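Local atomic coordinates of 3-oxoacyl-[acyl-carrier-protein] synthase, mitochondrial (Arabidopsis thaliana, PDB entry 2IX4), a protein that catalyses the condensation steps of mitochondrial fatty acid synthesis, extending acyl chains by two carbons taken from malonyl-ACP. Residues 99-103 and 253-257; 185-189 and 201-205; 278-282 and 295-299; 287-291 and 326-330. The contacts are given in a common frame with arbitrary orientation. Residues are numbered along the deposited sequence.

Contact 1 of 4, residues 99-103 and 253-257; sequences ALRDA and GVIVL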
# COMPACT_ATOMS: atom_id res chain seq x y z
N ALA A 99 12.34 -18.27 -1.38
CA ALA A 99 12.46 -17.95 0.04
C ALA A 99 11.87 -19.04 0.95
O ALA A 99 12.50 -19.45 1.92
CB ALA A 99 11.82 -16.60 0.34
N LEU A 100 10.66 -19.50 0.61
CA LEU A 100 9.97 -20.52 1.41
C LEU A 100 10.67 -21.88 1.37
O LEU A 100 10.71 -22.59 2.39
CB LEU A 100 8.51 -20.65 0.98
CG LEU A 100 7.60 -19.48 1.40
CD1 LEU A 100 6.35 -19.44 0.52
CD2 LEU A 100 7.22 -19.57 2.88
N ARG A 101 11.21 -22.25 0.21
CA ARG A 101 11.95 -23.50 0.08
C ARG A 101 13.30 -23.41 0.80
O ARG A 101 13.74 -24.38 1.41
CB ARG A 101 12.11 -23.89 -1.39
CG ARG A 101 10.79 -24.31 -2.01
CD ARG A 101 10.92 -24.78 -3.45
NE ARG A 101 9.60 -24.99 -4.04
CZ ARG A 101 8.91 -26.12 -3.96
NH1 ARG A 101 9.40 -27.18 -3.33
NH2 ARG A 101 7.71 -26.20 -4.53
N ASP A 102 13.92 -22.23 0.74
CA ASP A 102 15.12 -21.92 1.52
C ASP A 102 14.86 -22.06 3.02
O ASP A 102 15.67 -22.65 3.75
CB ASP A 102 15.60 -20.50 1.18
CG ASP A 102 16.93 -20.15 1.82
OD1 ASP A 102 17.79 -21.04 2.01
OD2 ASP A 102 17.14 -18.95 2.12
N ALA A 103 13.72 -21.53 3.48
CA ALA A 103 13.30 -21.62 4.88
C ALA A 103 12.73 -22.99 5.25
O ALA A 103 12.49 -23.26 6.43
CB ALA A 103 12.27 -20.53 5.18
N GLY A 253 12.20 -8.91 -4.23
CA GLY A 253 12.92 -9.48 -3.11
C GLY A 253 11.91 -9.93 -2.08
O GLY A 253 11.00 -9.18 -1.72
N VAL A 254 12.04 -11.17 -1.63
CA VAL A 254 11.13 -11.72 -0.64
C VAL A 254 11.94 -12.47 0.42
O VAL A 254 12.83 -13.26 0.10
CB VAL A 254 10.07 -12.65 -1.28
CG1 VAL A 254 9.26 -13.38 -0.21
CG2 VAL A 254 9.13 -11.86 -2.20
N ILE A 255 11.62 -12.20 1.69
CA ILE A 255 12.23 -12.94 2.80
C ILE A 255 11.18 -13.64 3.65
O ILE A 255 10.01 -13.25 3.66
CB ILE A 255 13.11 -12.03 3.71
CG1 ILE A 255 12.27 -10.92 4.37
CG2 ILE A 255 14.27 -11.45 2.92
CD1 ILE A 255 13.05 -10.05 5.34
N VAL A 256 11.61 -14.69 4.34
CA VAL A 256 10.78 -15.34 5.35
C VAL A 256 11.22 -14.82 6.71
O VAL A 256 12.35 -15.06 7.14
CB VAL A 256 10.86 -16.88 5.29
CG1 VAL A 256 10.05 -17.51 6.41
CG2 VAL A 256 10.36 -17.39 3.94
N LEU A 257 10.33 -14.08 7.36
CA LEU A 257 10.53 -13.64 8.73
C LEU A 257 9.79 -14.60 9.64
O LEU A 257 8.70 -15.07 9.30
CB LEU A 257 9.97 -12.23 8.91
CG LEU A 257 10.63 -11.07 8.18
CD1 LEU A 257 9.65 -9.91 8.08
CD2 LEU A 257 11.91 -10.64 8.88
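The last turn of helix 87-102 lies on one face of strand 251-259 through small and branched apolar side chains. V256 contributes most: its CA-to-CB bond points at the helix, and with chi1 near 176° (t) its CG2 methyl meets three residues of 99-103, 4.0 Å from A99 CB, 4.0 Å from L100 CD2 and 3.9 Å from A103 CB. V256 CG2 also stands 3.6 Å from A99 O, the carbonyl that accepts the helical hydrogen bond from A103 N at 2.9 Å. Alanine suits positions 99 and 103, because a lone methyl lets the backbone come close: the CA atoms of A99 and I255 are 5.7 Å apart, and A99 CB reaches 3.5 Å from V254 O and 4.2 Å from V254 CG1. V254, also t, points the same way as V256, two residues along the extended strand, whereas I255 between them points away. L100 leaves the helix sideways, but in its m,t rotamer the end of the side chain comes nearer the strand. D102, too far off to touch the strand segment, forms a salt bridge with K269 and accepts a hydrogen bond from the L8 backbone. Strand 251-259 runs between strands 3-12 and 200-207; V254 and L100 also touch V202 of the latter, while on the other face I255 and L257 pack on helix 181-195.

Contact 2 of 4, residues 185-189 and 201-205; sequences SIGDA and MVAGG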
# COMPACT_ATOMS: atom_id res chain seq x y z
N SER A 185 7.05 -2.97 3.92
CA SER A 185 6.35 -4.25 3.88
C SER A 185 7.01 -5.25 4.83
O SER A 185 6.33 -5.96 5.57
CB SER A 185 6.29 -4.81 2.46
OG SER A 185 5.30 -4.15 1.68
N ILE A 186 8.34 -5.30 4.80
CA ILE A 186 9.14 -6.14 5.69
C ILE A 186 9.00 -5.67 7.14
O ILE A 186 8.80 -6.48 8.05
CB ILE A 186 10.63 -6.16 5.25
CG1 ILE A 186 10.81 -7.06 4.02
CG2 ILE A 186 11.54 -6.64 6.39
CD1 ILE A 186 12.12 -6.85 3.26
N GLY A 187 9.08 -4.36 7.34
CA GLY A 187 8.97 -3.77 8.67
C GLY A 187 7.62 -3.99 9.32
O GLY A 187 7.55 -4.33 10.50
N ASP A 188 6.54 -3.78 8.56
CA ASP A 188 5.18 -4.01 9.06
C ASP A 188 4.98 -5.46 9.45
O ASP A 188 4.34 -5.75 10.46
CB ASP A 188 4.14 -3.61 8.01
CG ASP A 188 4.02 -2.10 7.84
OD1 ASP A 188 4.55 -1.34 8.67
OD2 ASP A 188 3.36 -1.69 6.86
N ALA A 189 5.51 -6.37 8.64
CA ALA A 189 5.43 -7.81 8.90
C ALA A 189 6.16 -8.20 10.19
O ALA A 189 5.71 -9.07 10.94
CB ALA A 189 5.99 -8.59 7.72
N MET A 201 6.05 -14.64 8.55
CA MET A 201 5.60 -13.72 7.52
C MET A 201 6.49 -13.80 6.29
O MET A 201 7.72 -13.73 6.39
CB MET A 201 5.56 -12.27 8.04
CG MET A 201 4.47 -11.97 9.06
SD MET A 201 2.77 -12.00 8.44
CE MET A 201 2.75 -10.57 7.35
N VAL A 202 5.86 -13.96 5.13
CA VAL A 202 6.53 -13.90 3.84
C VAL A 202 6.40 -12.46 3.35
O VAL A 202 5.32 -12.02 2.97
CB VAL A 202 5.88 -14.88 2.84
CG1 VAL A 202 6.69 -14.94 1.55
CG2 VAL A 202 5.75 -16.27 3.46
N ALA A 203 7.51 -11.72 3.39
CA ALA A 203 7.48 -10.27 3.20
C ALA A 203 8.51 -9.75 2.21
O ALA A 203 9.59 -10.33 2.05
CB ALA A 203 7.63 -9.56 4.55
N GLY A 204 8.19 -8.64 1.56
CA GLY A 204 9.12 -8.01 0.63
C GLY A 204 8.48 -7.02 -0.33
O GLY A 204 7.52 -6.33 0.01
N GLY A 205 9.04 -6.96 -1.53
CA GLY A 205 8.62 -5.98 -2.52
C GLY A 205 8.75 -6.52 -3.92
O GLY A 205 9.55 -7.43 -4.18
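A189 sets its methyl group between two strand side chains, with CB 3.7 Å from A203 CB and 3.7 Å from M201 CB. Alanine at both 189 and 203 permits so close an approach: the axes of the helix and strand segments come within 6.8 Å, running nearly antiparallel at 157°. M201 follows the edge of the helix: all three chi angles are m, and its CG lies 3.7 Å from A189 O. One turn earlier, I186 covers the other end of the patch, its CG1 4.1 Å from A203 CB and 3.9 Å from G204 CA. G204 has phi/psi of 163/-147, where a CB would be jammed against the preceding carbonyl oxygen, so only glycine fits easily. The small side chain of S185 allows its CB within 3.1 Å of G204 O, and its hydroxyl is hydrogen-bonded to T181 O of its own helix. D188 faces the dimer interface, where it is hydrogen-bonded to H173 of the second subunit. Helix 181-195 follows the probable nucleophile C179 and lies buried against the central sheet, of which strand 200-207 is part, as in the thiolase fold of condensing enzymes.

Contact 3 of 4, residues 278-282 and 295-299; sequences GMSGD and GAVLA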
# COMPACT_ATOMS: atom_id res chain seq x y z
N GLY A 278 13.16 1.75 11.56
CA GLY A 278 13.00 3.19 11.76
C GLY A 278 12.19 3.80 10.65
O GLY A 278 12.44 3.52 9.47
N MET A 279 11.22 4.63 11.02
CA MET A 279 10.34 5.29 10.05
C MET A 279 10.29 6.78 10.30
O MET A 279 10.28 7.22 11.45
CB MET A 279 8.92 4.74 10.15
CG MET A 279 8.75 3.31 9.65
SD MET A 279 7.11 2.66 10.04
CE MET A 279 7.23 2.47 11.82
N SER A 280 10.25 7.55 9.22
CA SER A 280 10.07 8.99 9.33
C SER A 280 9.43 9.56 8.07
O SER A 280 9.22 8.84 7.08
CB SER A 280 11.41 9.69 9.58
OG SER A 280 12.20 9.69 8.40
N GLY A 281 9.12 10.85 8.13
CA GLY A 281 8.67 11.61 6.98
C GLY A 281 9.48 12.89 6.87
O GLY A 281 9.81 13.51 7.88
N ASP A 282 9.82 13.27 5.63
CA ASP A 282 10.55 14.50 5.36
C ASP A 282 9.70 15.73 5.66
O ASP A 282 10.21 16.74 6.15
CB ASP A 282 11.01 14.56 3.90
CG ASP A 282 12.09 13.54 3.57
OD1 ASP A 282 12.71 12.97 4.50
OD2 ASP A 282 12.33 13.30 2.36
N GLY A 295 14.97 13.80 7.58
CA GLY A 295 14.13 12.62 7.48
C GLY A 295 14.95 11.34 7.51
O GLY A 295 14.63 10.41 8.26
N ALA A 296 16.01 11.31 6.71
CA ALA A 296 16.93 10.18 6.67
C ALA A 296 17.64 9.99 8.01
O ALA A 296 17.84 8.86 8.46
CB ALA A 296 17.93 10.34 5.54
N VAL A 297 18.02 11.10 8.65
CA VAL A 297 18.62 11.07 9.99
C VAL A 297 17.67 10.43 11.01
O VAL A 297 18.06 9.53 11.76
CB VAL A 297 19.05 12.50 10.48
CG1 VAL A 297 19.41 12.50 11.96
CG2 VAL A 297 20.22 13.03 9.65
N LEU A 298 16.41 10.88 11.00
CA LEU A 298 15.39 10.36 11.91
C LEU A 298 15.17 8.86 11.72
O LEU A 298 15.12 8.12 12.70
CB LEU A 298 14.07 11.11 11.74
CG LEU A 298 13.98 12.51 12.37
CD1 LEU A 298 12.68 13.19 11.98
CD2 LEU A 298 14.10 12.42 13.89
N ALA A 299 15.06 8.42 10.47
CA ALA A 299 14.82 7.02 10.16
C ALA A 299 15.95 6.12 10.66
O ALA A 299 15.70 5.05 11.23
CB ALA A 299 14.61 6.84 8.66
O HOH W 1 15.73 13.26 4.30
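This buried contact packs the first turns of helix 294-307 on the end of strand 272-281, in the C-terminal half. The axes of segments 278-281 and 295-299 approach to 6.8 Å and run nearly antiparallel, 157° between their N-to-C directions. S280 anchors it: with chi1 near 74° (p), S280 OG donates a 2.5 Å hydrogen bond to G295 O, while S280 CB rests 3.7 Å from L298 CB. Serine is small enough for this gap and still supplies a donor. The strand belongs to the mixed sheet and the helix to a layer lying on it, as in the alpha/beta thiolase fold; helix 325-339 covers A296 and V297. Glycines permit the approach: a CB on G278 would clash with A299 O, now in CA-H...O contact with G278 CA at 3.3 Å, and one on G295 would strike D282 OD1, 3.3 Å from G295 CA. A water bridges D282 OD1 (3.0 Å) and A296 N (3.1 Å), and N423 is hydrogen-bonded to D282 OD1 and S280 OG.

Contact 4 of 4, residues 287-291 and 326-330; sequences TQPPE and IGDAV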
# COMPACT_ATOMS: atom_id res chain seq x y z
N THR A 287 8.80 15.13 -4.09
CA THR A 287 9.83 14.34 -4.78
C THR A 287 11.25 14.57 -4.25
O THR A 287 12.10 13.68 -4.35
CB THR A 287 9.83 14.62 -6.31
OG1 THR A 287 10.03 16.02 -6.55
CG2 THR A 287 8.50 14.18 -6.95
N GLN A 288 11.51 15.76 -3.70
CA GLN A 288 12.84 16.15 -3.24
C GLN A 288 13.01 16.02 -1.72
O GLN A 288 12.16 16.49 -0.97
CB GLN A 288 13.15 17.60 -3.64
CG GLN A 288 13.59 17.79 -5.08
CD GLN A 288 14.08 19.20 -5.35
OE1 GLN A 288 14.91 19.74 -4.61
NE2 GLN A 288 13.55 19.82 -6.40
N PRO A 289 14.13 15.41 -1.27
CA PRO A 289 14.47 15.40 0.16
C PRO A 289 14.97 16.78 0.62
O PRO A 289 15.40 17.58 -0.22
CB PRO A 289 15.60 14.38 0.24
CG PRO A 289 16.23 14.39 -1.11
CD PRO A 289 15.12 14.68 -2.08
N PRO A 290 14.94 17.05 1.94
CA PRO A 290 15.45 18.33 2.44
C PRO A 290 16.97 18.37 2.37
O PRO A 290 17.62 17.33 2.42
CB PRO A 290 14.99 18.37 3.90
CG PRO A 290 14.12 17.16 4.10
CD PRO A 290 14.45 16.19 3.03
N GLU A 291 17.54 19.57 2.27
CA GLU A 291 18.99 19.76 2.16
C GLU A 291 19.76 19.05 3.28
O GLU A 291 20.79 18.42 3.02
CB GLU A 291 19.33 21.26 2.13
CG GLU A 291 20.74 21.58 1.63
CD GLU A 291 21.05 23.08 1.60
OE1 GLU A 291 20.37 23.85 2.31
OE2 GLU A 291 21.98 23.48 0.87
N ILE A 326 21.09 15.55 -6.08
CA ILE A 326 20.67 16.05 -4.76
C ILE A 326 20.54 14.90 -3.76
O ILE A 326 21.14 14.93 -2.69
CB ILE A 326 19.35 16.87 -4.85
CG1 ILE A 326 19.63 18.22 -5.52
CG2 ILE A 326 18.74 17.08 -3.47
CD1 ILE A 326 18.38 18.95 -6.00
N GLY A 327 19.79 13.87 -4.15
CA GLY A 327 19.48 12.74 -3.28
C GLY A 327 20.68 12.07 -2.63
O GLY A 327 20.68 11.85 -1.42
N ASP A 328 21.70 11.76 -3.43
CA ASP A 328 22.88 11.04 -2.94
C ASP A 328 23.66 11.86 -1.92
O ASP A 328 24.10 11.33 -0.90
CB ASP A 328 23.80 10.63 -4.10
CG ASP A 328 23.16 9.61 -5.02
OD1 ASP A 328 21.92 9.48 -5.05
OD2 ASP A 328 23.92 8.92 -5.74
N ALA A 329 23.82 13.15 -2.21
CA ALA A 329 24.51 14.09 -1.34
C ALA A 329 23.79 14.26 -0.00
O ALA A 329 24.43 14.29 1.05
CB ALA A 329 24.67 15.44 -2.03
N VAL A 330 22.47 14.36 -0.06
CA VAL A 330 21.64 14.48 1.14
C VAL A 330 21.81 13.27 2.06
O VAL A 330 22.02 13.42 3.26
CB VAL A 330 20.14 14.70 0.78
CG1 VAL A 330 19.25 14.53 2.00
CG2 VAL A 330 19.93 16.09 0.17
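V330, P289 and I326 bury the most surface here, where an irregular loop crosses the start of helix 325-339. The buried end is V330, whose side chain points at the loop with chi1 near 168° (t): V330 CG1 lies 4.1 Å from P289 CB and 3.3 Å from P290 O, and V330 CG2 3.8 Å from E291 O; a compact, branched residue can touch ring and backbone together. P289 lays its ring across the helix, CG standing 4.2 Å from G327 CA and 4.4 Å from I326 CG2. The rings hold phi of P289 and P290 near -74° and -72°; with psi of 160° and 154° both are extended, polyproline-II-like. On the more exposed side, I326 CD1 meets Q288 OE1 at 3.8 Å. R333 is hydrogen-bonded to E291 O. The helix follows the loop carrying H320, a predicted catalytic histidine, and the side chain of P289 is about 10 Å from bound hexanoic acid, consistent with a place in the outer shell around the condensing-enzyme active site.

From the N terminus, helix 87-102 opens contact 1, which closes 150 residues later on strand 251-259. Contact 2 is nested within that long loop, bringing helix 181-195 back onto strand 200-207 after a short connection. The two touch, since these strands are neighbours in the mixed sheet: L257 O lies 2.8 Å from M201 N and I255 N 2.8 Å from A203 O, both probable hydrogen bonds. Contacts 3 and 4 follow in series and cross each other, because loop 287-291 lies inside the loop closed by contact 3 yet pairs with helix 325-339 beyond it. They meet where D282 packs on P289 and P290. Contact 3 reaches the same sheet as contacts 1 and 2, while contact 4 adds the outer helix.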